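Local structure of exopolygalacturonase (Yersinia enterocolitica, 2UVE) at residues S82-N87 with N114-G119; I118-E123 with A148-K153; P44-D49 with F258-I263; N395-T400 with Y430-H435. The protein probably removes sugar units from the ends of pectin-derived polygalacturonate chains. One frame throughout, in Å; residues are numbered along the deposited sequence.

Contact 1: S82-N87 with N114-G119; sequences SDNNDN and NFTVIG. With NI (nickel (II) ion), chain E.
The amide of N84 clips onto the backbone of T116, where helix 81-88 lies against strand 114-117 of the fibronectin type III domain. Its two ends do complementary work: T116 N donates to N84 OD1 at 2.7 Å in a nearly straight bond, and N84 ND2 donates to T116 O, also at 2.7 Å but more bent, at 148°. Both polar backbone atoms of one residue, on an outermost strand of its three-stranded antiparallel sheet, are thus satisfied by one side chain, much as a neighbouring strand would do. The donor T116 N stands above the carbonyl plane of N84. A water adds a second donor to OD1 and also bonds T116 OG1. With CG anti to the backbone N (chi1 -179°), the N84 amide also lies over the F115 ring, the two planes only 18° apart and ND2 3.6 Å above the ring centre. N85, one residue on, makes a weak bond from ND2 to N114 O at 2.8 Å, while the same nitrogen has its stronger partner in the carbonyl of A81, a turn back. On the same helix, D83 OD1 binds a nickel ion at 2.0 Å.

Contact 2: I118-E123 with A148-K153; sequences IGLKPE and AKTSAK
Two hydrogen bonds tie T150 and S151 to the loop at K121-E123. In the shorter, T150 OG1 donates to K121 O at 2.6 Å, in the carbonyl plane. The hydroxyl is brought there by a chi1 of 49°, which sets OG1 between the backbone N and carbonyl carbon. T150 OG1 also accepts from T124 N, the next residue, so one hydroxyl braces two points of the loop. In the second bond E123 N gives its hydrogen to S151 O at 3.1 Å, fairly straight but from well above the carbonyl plane. A CA-H...O contact from E123 CA to T150 O, 3.3 Å, lies alongside. These bonds join the loop between strands 114-117 and 125-134 of the fibronectin type III domain to the chain leaving edge strand 146-149, the two paths running nearly at right angles. Van der Waals contacts flank them. On one side L120 CD1 meets T150 CG2 at 3.8 Å, the methyl having been turned toward the leucine by the same torsion. On the other, the extended E123 chain passes over A152, with CG 3.5 Å from A152 CA and the carboxylate carbon 3.6 Å from A152 CB. Charge plays a looser part: E123 OE2 and K149 NZ stay 5.6 Å apart.

Contact 3: P44-D49 with F258-I263; sequences PTLAYD and FRNIRI. With SO4 (sulfate ion), chain P.
The carbonyl oxygen of L46 is held by two nitrogens of R262, NE at 2.9 Å and NH2 at 3.2 Å. The guanidinium comes side-on, with the oxygen exactly in its plane; NE lies in the carbonyl plane, whereas NH2 sits nearly in line with the C=O bond. A bend at chi3 (94°) turns the arginine into this position after its aliphatic part has run past L46, whose CB lies 4.0 Å from R262 CD. The leucine reaches back the other way: its CD1 rests 3.5 Å from N260 CA, and the two side chains cross at about a right angle. L46 occupies the third position of a type II turn from P44 to A47, in the loop between strands 39-42 and 53-58 of the fibronectin type III domain. R262 belongs to strand 258-264 of the right-handed parallel beta-helix characteristic of family 28, so a turn of one domain is pinned to the flank of the other. The grip leaves the arginine with further partners. NH2 also donates to O3 of a sulfate at 3.0 Å, an ion probably taken from the crystallisation liquor and bonded as well by S52 and Y343, and NH1 reaches T208 OG1.

Contact 4: N395-T400 with Y430-H435; sequences NNFFDT and YFRMGH. With NI (nickel (II) ion), chain C.
F397 and F398 pair in parallel with Y430 and F431, backbone hydrogen bonds alternating from Y430 N to N396 O (2.9 Å), F398 N to Y430 O and R432 N to F398 O, before T400 N closes on M433 O. This is the stacking of successive coils in the parallel beta-helix of family 28, where equivalent positions bring like side chains together. On one face F397 and Y430 lie side by side, CD1 to CD2 at 3.8 Å. On the other, F398 and F431 make an offset pair, planes 11° apart and centroids 4.9 Å apart, slid so far that the rings barely overlap, closest at F398 CD2 to F431 CE1, 3.5 Å. Farther along, D399, its CG anti to the backbone N (chi1 -161°), presents OD1 to R432 NH1 at 2.8 Å in a salt bridge and to M433 N at 3.1 Å. R432 NE forms a second salt bridge with E285, which also bonds the Y430 hydroxyl. Beyond the strand, H435 NE2 binds a nickel ion at 2.3 Å, a site that D376, the G401 carbonyl and three waters complete. The G-H-G sequence beginning at G434 matches the family 28 motif, probably placing this strand end at the active site. D399 OD1 takes donors from opposite faces of the carboxylate and OD2 a water shared with R432 NH1, so this buried group is held on both oxygens, its rotation probably fixed.

In the fold
Contacts 1 and 4 are buried, whereas contacts 2 and 3 lie at the surface. Contacts 1 and 2 belong to the fibronectin type III domain, and their segments overlap at I118-G119, which carry neither contact; one relies on an asparagine amide against an edge strand, the other on a threonine hydroxyl between loops. Contact 4 is built inside the beta-helix from strand pairing, aromatic pairs and a buried ion pair. Contact 3 joins the domains through an arginine, and it meets contact 2 where S151 N probably bonds D49 O. Contact 1 also borders the beta-helix, N114 and N85 packing on N395 of contact 4.

Contact 1: S82-N87 with N114-G119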
# COMPACT_ATOMS: atom_id res chain seq x y z
N SER A 82 -15.02 7.93 14.45
CA SER A 82 -15.90 8.22 13.29
C SER A 82 -15.90 9.71 12.86
O SER A 82 -15.52 10.05 11.76
CB SER A 82 -17.34 7.78 13.57
OG SER A 82 -17.86 8.52 14.67
N ASP A 83 -16.32 10.59 13.75
CA ASP A 83 -16.32 12.05 13.53
C ASP A 83 -14.95 12.63 13.19
O ASP A 83 -14.80 13.53 12.33
CB ASP A 83 -16.84 12.76 14.80
CG ASP A 83 -18.32 12.38 15.14
OD1 ASP A 83 -19.13 12.20 14.19
OD2 ASP A 83 -18.69 12.31 16.35
N ASN A 84 -13.93 12.17 13.91
CA ASN A 84 -12.58 12.67 13.64
C ASN A 84 -12.12 12.30 12.20
O ASN A 84 -11.62 13.14 11.51
CB ASN A 84 -11.61 12.19 14.72
CG ASN A 84 -10.20 12.71 14.51
OD1 ASN A 84 -9.39 12.03 13.84
ND2 ASN A 84 -9.89 13.91 15.05
N ASN A 85 -12.35 11.06 11.78
CA ASN A 85 -12.07 10.62 10.39
C ASN A 85 -12.85 11.36 9.27
O ASN A 85 -12.29 11.65 8.19
CB ASN A 85 -12.24 9.10 10.30
CG ASN A 85 -10.98 8.33 10.78
OD1 ASN A 85 -10.23 7.84 9.95
ND2 ASN A 85 -10.78 8.21 12.11
N ASP A 86 -14.12 11.71 9.54
CA ASP A 86 -14.90 12.58 8.65
C ASP A 86 -14.14 13.87 8.36
O ASP A 86 -14.13 14.37 7.24
CB ASP A 86 -16.30 12.91 9.22
CG ASP A 86 -17.19 11.70 9.36
OD1 ASP A 86 -16.99 10.65 8.67
OD2 ASP A 86 -18.14 11.78 10.19
N ASN A 87 -13.44 14.36 9.38
CA ASN A 87 -12.66 15.59 9.28
C ASN A 87 -11.29 15.42 8.56
O ASN A 87 -10.95 16.21 7.66
CB ASN A 87 -12.52 16.14 10.73
CG ASN A 87 -11.88 17.50 10.80
OD1 ASN A 87 -11.25 17.96 9.84
ND2 ASN A 87 -12.00 18.16 11.96
N ASN A 114 -8.22 5.12 14.28
CA ASN A 114 -7.29 6.25 14.30
C ASN A 114 -8.05 7.52 14.65
O ASN A 114 -9.25 7.62 14.42
CB ASN A 114 -6.55 6.41 12.93
CG ASN A 114 -7.42 7.03 11.84
OD1 ASN A 114 -8.18 6.32 11.19
ND2 ASN A 114 -7.33 8.35 11.66
N PHE A 115 -7.31 8.51 15.15
CA PHE A 115 -7.86 9.78 15.59
C PHE A 115 -6.71 10.77 15.52
O PHE A 115 -5.64 10.52 16.06
CB PHE A 115 -8.42 9.65 17.04
CG PHE A 115 -9.11 10.91 17.60
CD1 PHE A 115 -10.50 11.00 17.65
CD2 PHE A 115 -8.35 11.97 18.14
CE1 PHE A 115 -11.16 12.14 18.18
CE2 PHE A 115 -8.98 13.12 18.69
CZ PHE A 115 -10.39 13.21 18.70
N THR A 116 -6.94 11.90 14.87
CA THR A 116 -5.94 12.93 14.74
C THR A 116 -6.23 14.09 15.69
O THR A 116 -7.32 14.66 15.65
CB THR A 116 -5.86 13.44 13.26
OG1 THR A 116 -5.64 12.31 12.41
CG2 THR A 116 -4.77 14.44 13.07
N VAL A 117 -5.24 14.41 16.54
CA VAL A 117 -5.33 15.48 17.53
C VAL A 117 -4.61 16.70 17.02
O VAL A 117 -3.40 16.65 16.86
CB VAL A 117 -4.68 15.08 18.91
CG1 VAL A 117 -4.93 16.18 19.97
CG2 VAL A 117 -5.15 13.69 19.43
N ILE A 118 -5.34 17.80 16.81
CA ILE A 118 -4.75 19.07 16.37
C ILE A 118 -4.92 20.20 17.40
O ILE A 118 -5.56 20.02 18.44
CB ILE A 118 -5.26 19.50 14.96
CG1 ILE A 118 -6.73 19.99 14.98
CG2 ILE A 118 -5.02 18.39 13.94
CD1 ILE A 118 -7.02 21.10 13.92
N GLY A 119 -4.33 21.37 17.13
CA GLY A 119 -4.51 22.52 18.02
C GLY A 119 -3.70 22.41 19.30
O GLY A 119 -4.03 23.01 20.32
NI NI E . -20.65 10.93 13.79
O HOH W 1 -7.91 10.79 11.72

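Contact 2: I118-E123 with A148-K153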
# COMPACT_ATOMS: atom_id res chain seq x y z
N ILE A 118 -5.34 17.80 16.81
CA ILE A 118 -4.75 19.07 16.37
C ILE A 118 -4.92 20.20 17.40
O ILE A 118 -5.56 20.02 18.44
CB ILE A 118 -5.26 19.50 14.96
CG1 ILE A 118 -6.73 19.99 14.98
CG2 ILE A 118 -5.02 18.39 13.94
CD1 ILE A 118 -7.02 21.10 13.92
N GLY A 119 -4.33 21.37 17.13
CA GLY A 119 -4.51 22.52 18.02
C GLY A 119 -3.70 22.41 19.30
O GLY A 119 -4.03 23.01 20.32
N LEU A 120 -2.62 21.61 19.23
CA LEU A 120 -1.72 21.42 20.34
C LEU A 120 -0.62 22.45 20.33
O LEU A 120 -0.45 23.22 19.38
CB LEU A 120 -1.13 19.99 20.32
CG LEU A 120 -2.10 18.81 20.38
CD1 LEU A 120 -1.29 17.51 20.32
CD2 LEU A 120 -3.08 18.84 21.58
N LYS A 121 0.12 22.47 21.43
CA LYS A 121 1.21 23.42 21.62
C LYS A 121 2.56 22.73 21.44
O LYS A 121 2.68 21.53 21.71
CB LYS A 121 1.08 24.06 23.00
CG LYS A 121 -0.14 25.00 23.14
CD LYS A 121 -0.37 25.43 24.57
CE LYS A 121 0.29 26.77 24.89
NZ LYS A 121 -0.47 27.47 26.01
N PRO A 122 3.59 23.49 20.98
CA PRO A 122 4.93 22.90 20.78
C PRO A 122 5.63 22.41 22.06
O PRO A 122 5.45 23.00 23.13
CB PRO A 122 5.72 24.01 20.08
CG PRO A 122 4.70 25.00 19.62
CD PRO A 122 3.55 24.90 20.58
N GLU A 123 6.37 21.31 21.93
CA GLU A 123 7.11 20.64 23.02
C GLU A 123 6.32 20.40 24.31
O GLU A 123 6.80 20.74 25.40
CB GLU A 123 8.41 21.40 23.33
CG GLU A 123 9.31 21.55 22.16
CD GLU A 123 10.63 22.18 22.53
OE1 GLU A 123 10.68 23.44 22.65
OE2 GLU A 123 11.61 21.43 22.67
N ALA A 148 2.50 11.33 25.05
CA ALA A 148 3.15 11.66 23.80
C ALA A 148 3.41 13.15 23.77
O ALA A 148 2.65 13.94 24.31
CB ALA A 148 2.26 11.25 22.61
N LYS A 149 4.49 13.54 23.09
CA LYS A 149 4.96 14.91 23.13
C LYS A 149 5.13 15.47 21.72
O LYS A 149 5.77 14.85 20.85
CB LYS A 149 6.27 14.99 23.92
CG LYS A 149 6.92 16.36 24.05
CD LYS A 149 8.00 16.29 25.11
CE LYS A 149 8.87 17.53 25.07
NZ LYS A 149 9.55 17.82 26.38
N THR A 150 4.54 16.63 21.51
CA THR A 150 4.72 17.37 20.28
C THR A 150 6.17 17.78 20.16
O THR A 150 6.90 17.89 21.16
CB THR A 150 3.87 18.65 20.28
OG1 THR A 150 4.08 19.35 21.50
CG2 THR A 150 2.39 18.30 20.14
N SER A 151 6.58 18.04 18.93
CA SER A 151 7.93 18.43 18.66
C SER A 151 8.04 19.95 18.80
O SER A 151 7.03 20.67 18.95
CB SER A 151 8.33 17.95 17.25
OG SER A 151 7.56 18.58 16.26
N ALA A 152 9.28 20.43 18.72
CA ALA A 152 9.54 21.86 18.64
C ALA A 152 9.18 22.31 17.25
O ALA A 152 9.30 21.54 16.30
CB ALA A 152 11.01 22.15 18.92
N LYS A 153 8.74 23.56 17.14
CA LYS A 153 8.51 24.21 15.86
C LYS A 153 9.79 24.17 15.03
O LYS A 153 10.83 24.64 15.50
CB LYS A 153 8.06 25.66 16.11
CG LYS A 153 8.27 26.58 14.94
CD LYS A 153 7.03 26.63 14.05
CE LYS A 153 7.39 26.96 12.63
NZ LYS A 153 6.13 27.22 11.87

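Contact 3: P44-D49 with F258-I263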
# COMPACT_ATOMS: atom_id res chain seq x y z
N PRO A 44 1.80 6.38 15.74
CA PRO A 44 2.61 5.83 14.65
C PRO A 44 3.91 6.61 14.47
O PRO A 44 3.95 7.83 14.68
CB PRO A 44 1.71 5.99 13.41
CG PRO A 44 0.27 6.04 13.99
CD PRO A 44 0.44 6.77 15.30
N THR A 45 4.97 5.92 14.09
CA THR A 45 6.25 6.56 13.79
C THR A 45 6.16 7.94 13.10
O THR A 45 5.66 8.06 11.94
CB THR A 45 7.15 5.63 12.97
OG1 THR A 45 7.36 4.39 13.69
CG2 THR A 45 8.45 6.32 12.63
N LEU A 46 6.69 8.95 13.80
CA LEU A 46 6.80 10.34 13.30
C LEU A 46 5.45 11.01 12.92
O LEU A 46 5.43 12.04 12.26
CB LEU A 46 7.83 10.42 12.14
CG LEU A 46 9.30 10.06 12.48
CD1 LEU A 46 10.17 10.07 11.25
CD2 LEU A 46 9.83 11.05 13.50
N ALA A 47 4.33 10.41 13.35
CA ALA A 47 3.00 10.95 13.03
C ALA A 47 2.64 12.03 14.03
O ALA A 47 1.59 11.98 14.69
CB ALA A 47 1.94 9.83 13.03
N TYR A 48 3.53 13.00 14.19
CA TYR A 48 3.30 14.13 15.11
C TYR A 48 4.15 15.27 14.64
O TYR A 48 5.09 15.06 13.87
CB TYR A 48 3.60 13.79 16.58
CG TYR A 48 5.03 13.43 16.84
CD1 TYR A 48 5.95 14.39 17.29
CD2 TYR A 48 5.47 12.13 16.62
CE1 TYR A 48 7.30 14.05 17.51
CE2 TYR A 48 6.80 11.79 16.85
CZ TYR A 48 7.71 12.75 17.29
OH TYR A 48 9.02 12.38 17.49
N ASP A 49 3.77 16.48 15.01
CA ASP A 49 4.61 17.63 14.77
C ASP A 49 4.49 18.64 15.90
O ASP A 49 4.23 18.25 17.01
CB ASP A 49 4.40 18.22 13.38
CG ASP A 49 2.97 18.64 13.11
OD1 ASP A 49 2.14 18.72 14.04
OD2 ASP A 49 2.69 18.91 11.93
N PHE A 258 19.60 5.94 6.37
CA PHE A 258 18.92 7.20 6.64
C PHE A 258 18.03 6.98 7.81
O PHE A 258 17.73 5.87 8.15
CB PHE A 258 18.02 7.61 5.48
CG PHE A 258 18.75 7.81 4.19
CD1 PHE A 258 19.36 9.04 3.92
CD2 PHE A 258 18.77 6.79 3.24
CE1 PHE A 258 20.03 9.24 2.75
CE2 PHE A 258 19.41 6.98 2.07
CZ PHE A 258 20.04 8.23 1.82
N ARG A 259 17.59 8.06 8.42
CA ARG A 259 16.58 7.94 9.45
C ARG A 259 15.70 9.18 9.43
O ARG A 259 16.08 10.25 8.95
CB ARG A 259 17.20 7.74 10.85
CG ARG A 259 18.02 8.91 11.33
CD ARG A 259 18.63 8.61 12.67
NE ARG A 259 19.06 9.85 13.34
CZ ARG A 259 19.87 9.89 14.40
NH1 ARG A 259 20.37 8.78 14.93
NH2 ARG A 259 20.18 11.07 14.93
N ASN A 260 14.51 8.98 9.98
CA ASN A 260 13.57 10.05 10.23
C ASN A 260 13.29 10.92 9.00
O ASN A 260 13.54 12.12 8.99
CB ASN A 260 14.01 10.89 11.43
CG ASN A 260 14.26 10.05 12.64
OD1 ASN A 260 13.49 9.13 12.95
ND2 ASN A 260 15.36 10.35 13.34
N ILE A 261 12.76 10.28 7.97
CA ILE A 261 12.31 11.04 6.79
C ILE A 261 10.78 11.17 6.74
O ILE A 261 10.07 10.18 6.81
CB ILE A 261 12.89 10.44 5.48
CG1 ILE A 261 14.44 10.46 5.54
CG2 ILE A 261 12.30 11.17 4.24
CD1 ILE A 261 15.15 9.97 4.31
N ARG A 262 10.29 12.39 6.58
CA ARG A 262 8.86 12.72 6.55
C ARG A 262 8.51 13.46 5.27
O ARG A 262 9.22 14.38 4.89
CB ARG A 262 8.47 13.59 7.74
CG ARG A 262 8.57 12.92 9.06
CD ARG A 262 8.36 13.90 10.18
NE ARG A 262 6.97 13.93 10.63
CZ ARG A 262 6.11 14.89 10.34
NH1 ARG A 262 6.49 15.94 9.59
NH2 ARG A 262 4.85 14.83 10.81
N ILE A 263 7.43 13.02 4.59
CA ILE A 263 6.91 13.72 3.42
C ILE A 263 5.41 13.93 3.64
O ILE A 263 4.69 12.97 3.90
CB ILE A 263 7.17 12.98 2.11
CG1 ILE A 263 8.67 12.58 2.01
CG2 ILE A 263 6.72 13.88 0.94
CD1 ILE A 263 8.96 11.73 0.93
S SO4 P . 1.12 14.96 11.75
O1 SO4 P . 0.59 15.36 13.07
O2 SO4 P . 0.00 14.81 10.79
O3 SO4 P . 2.13 15.93 11.21
O4 SO4 P . 1.75 13.67 11.92

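Contact 4: N395-T400 with Y430-H435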
# COMPACT_ATOMS: atom_id res chain seq x y z
N ASN A 395 -6.04 5.25 6.29
CA ASN A 395 -6.70 6.41 5.67
C ASN A 395 -6.35 6.71 4.22
O ASN A 395 -6.60 7.82 3.74
CB ASN A 395 -6.55 7.68 6.52
CG ASN A 395 -7.24 7.55 7.88
OD1 ASN A 395 -7.83 6.53 8.18
ND2 ASN A 395 -7.13 8.58 8.71
N ASN A 396 -5.71 5.75 3.55
CA ASN A 396 -5.35 5.93 2.13
C ASN A 396 -6.56 5.76 1.24
O ASN A 396 -7.40 4.93 1.51
CB ASN A 396 -4.27 4.94 1.69
CG ASN A 396 -2.84 5.41 2.04
OD1 ASN A 396 -1.93 5.29 1.22
ND2 ASN A 396 -2.65 5.95 3.23
N PHE A 397 -6.63 6.55 0.18
CA PHE A 397 -7.48 6.30 -0.96
C PHE A 397 -6.60 5.70 -2.11
O PHE A 397 -5.68 6.37 -2.54
CB PHE A 397 -8.13 7.64 -1.44
CG PHE A 397 -8.90 7.52 -2.76
CD1 PHE A 397 -10.28 7.27 -2.76
CD2 PHE A 397 -8.24 7.67 -4.00
CE1 PHE A 397 -11.00 7.15 -3.98
CE2 PHE A 397 -8.93 7.54 -5.20
CZ PHE A 397 -10.33 7.29 -5.18
N PHE A 398 -6.92 4.49 -2.61
CA PHE A 398 -6.17 3.86 -3.73
C PHE A 398 -7.00 3.79 -5.03
O PHE A 398 -8.05 3.16 -5.04
CB PHE A 398 -5.76 2.43 -3.38
CG PHE A 398 -4.74 2.35 -2.30
CD1 PHE A 398 -3.38 2.33 -2.62
CD2 PHE A 398 -5.12 2.29 -0.96
CE1 PHE A 398 -2.41 2.23 -1.59
CE2 PHE A 398 -4.16 2.21 0.03
CZ PHE A 398 -2.80 2.19 -0.29
N ASP A 399 -6.57 4.47 -6.09
CA ASP A 399 -7.06 4.19 -7.47
C ASP A 399 -5.79 3.96 -8.34
O ASP A 399 -5.14 4.91 -8.79
CB ASP A 399 -7.95 5.34 -7.98
CG ASP A 399 -8.85 4.94 -9.14
OD1 ASP A 399 -9.67 4.01 -8.94
OD2 ASP A 399 -8.76 5.58 -10.26
N THR A 400 -5.35 2.71 -8.50
CA THR A 400 -3.96 2.50 -9.00
C THR A 400 -3.89 1.80 -10.35
O THR A 400 -4.79 1.03 -10.76
CB THR A 400 -3.08 1.81 -7.91
OG1 THR A 400 -3.70 0.58 -7.53
CG2 THR A 400 -2.95 2.68 -6.63
N TYR A 430 -9.51 2.94 1.81
CA TYR A 430 -10.48 2.68 0.75
C TYR A 430 -9.75 2.27 -0.53
O TYR A 430 -8.98 3.07 -1.12
CB TYR A 430 -11.32 3.93 0.53
CG TYR A 430 -12.48 3.78 -0.45
CD1 TYR A 430 -13.70 3.27 -0.03
CD2 TYR A 430 -12.34 4.19 -1.78
CE1 TYR A 430 -14.77 3.16 -0.93
CE2 TYR A 430 -13.41 4.11 -2.69
CZ TYR A 430 -14.61 3.59 -2.26
OH TYR A 430 -15.67 3.55 -3.15
N PHE A 431 -9.96 1.04 -0.96
CA PHE A 431 -9.34 0.55 -2.19
C PHE A 431 -10.35 0.73 -3.32
O PHE A 431 -11.47 0.20 -3.21
CB PHE A 431 -8.93 -0.92 -2.03
CG PHE A 431 -7.88 -1.12 -0.96
CD1 PHE A 431 -6.54 -1.00 -1.26
CD2 PHE A 431 -8.26 -1.42 0.35
CE1 PHE A 431 -5.55 -1.14 -0.23
CE2 PHE A 431 -7.31 -1.60 1.33
CZ PHE A 431 -5.94 -1.46 1.05
N ARG A 432 -10.04 1.55 -4.32
CA ARG A 432 -10.91 1.62 -5.47
C ARG A 432 -10.32 0.67 -6.56
O ARG A 432 -10.14 -0.48 -6.33
CB ARG A 432 -11.17 3.07 -5.93
CG ARG A 432 -12.38 3.22 -6.87
CD ARG A 432 -12.67 4.67 -7.19
NE ARG A 432 -13.66 4.84 -8.24
CZ ARG A 432 -13.45 4.74 -9.56
NH1 ARG A 432 -12.23 4.48 -10.06
NH2 ARG A 432 -14.47 4.92 -10.39
N MET A 433 -9.97 1.16 -7.73
CA MET A 433 -9.44 0.29 -8.76
C MET A 433 -8.02 -0.05 -8.43
O MET A 433 -7.34 0.73 -7.75
CB MET A 433 -9.57 0.93 -10.14
CG MET A 433 -11.04 1.12 -10.55
SD MET A 433 -11.22 1.45 -12.29
CE MET A 433 -10.91 -0.17 -13.01
N GLY A 434 -7.58 -1.24 -8.88
CA GLY A 434 -6.21 -1.67 -8.67
C GLY A 434 -6.14 -3.17 -8.88
O GLY A 434 -7.18 -3.79 -8.94
N HIS A 435 -4.95 -3.75 -8.99
CA HIS A 435 -4.87 -5.18 -9.34
C HIS A 435 -5.06 -6.10 -8.13
O HIS A 435 -5.22 -7.30 -8.28
CB HIS A 435 -3.53 -5.48 -10.04
CG HIS A 435 -3.43 -4.86 -11.38
ND1 HIS A 435 -2.41 -5.15 -12.27
CD2 HIS A 435 -4.24 -3.99 -12.02
CE1 HIS A 435 -2.58 -4.46 -13.38
NE2 HIS A 435 -3.68 -3.74 -13.25
NI NI C . -4.03 -1.61 -14.11
O HOH W 2 -10.36 4.67 -12.27
O HOH W 3 -5.40 -0.88 -12.33
O HOH W 4 -5.68 -2.49 -15.29
O HOH W 5 -2.64 -2.21 -15.73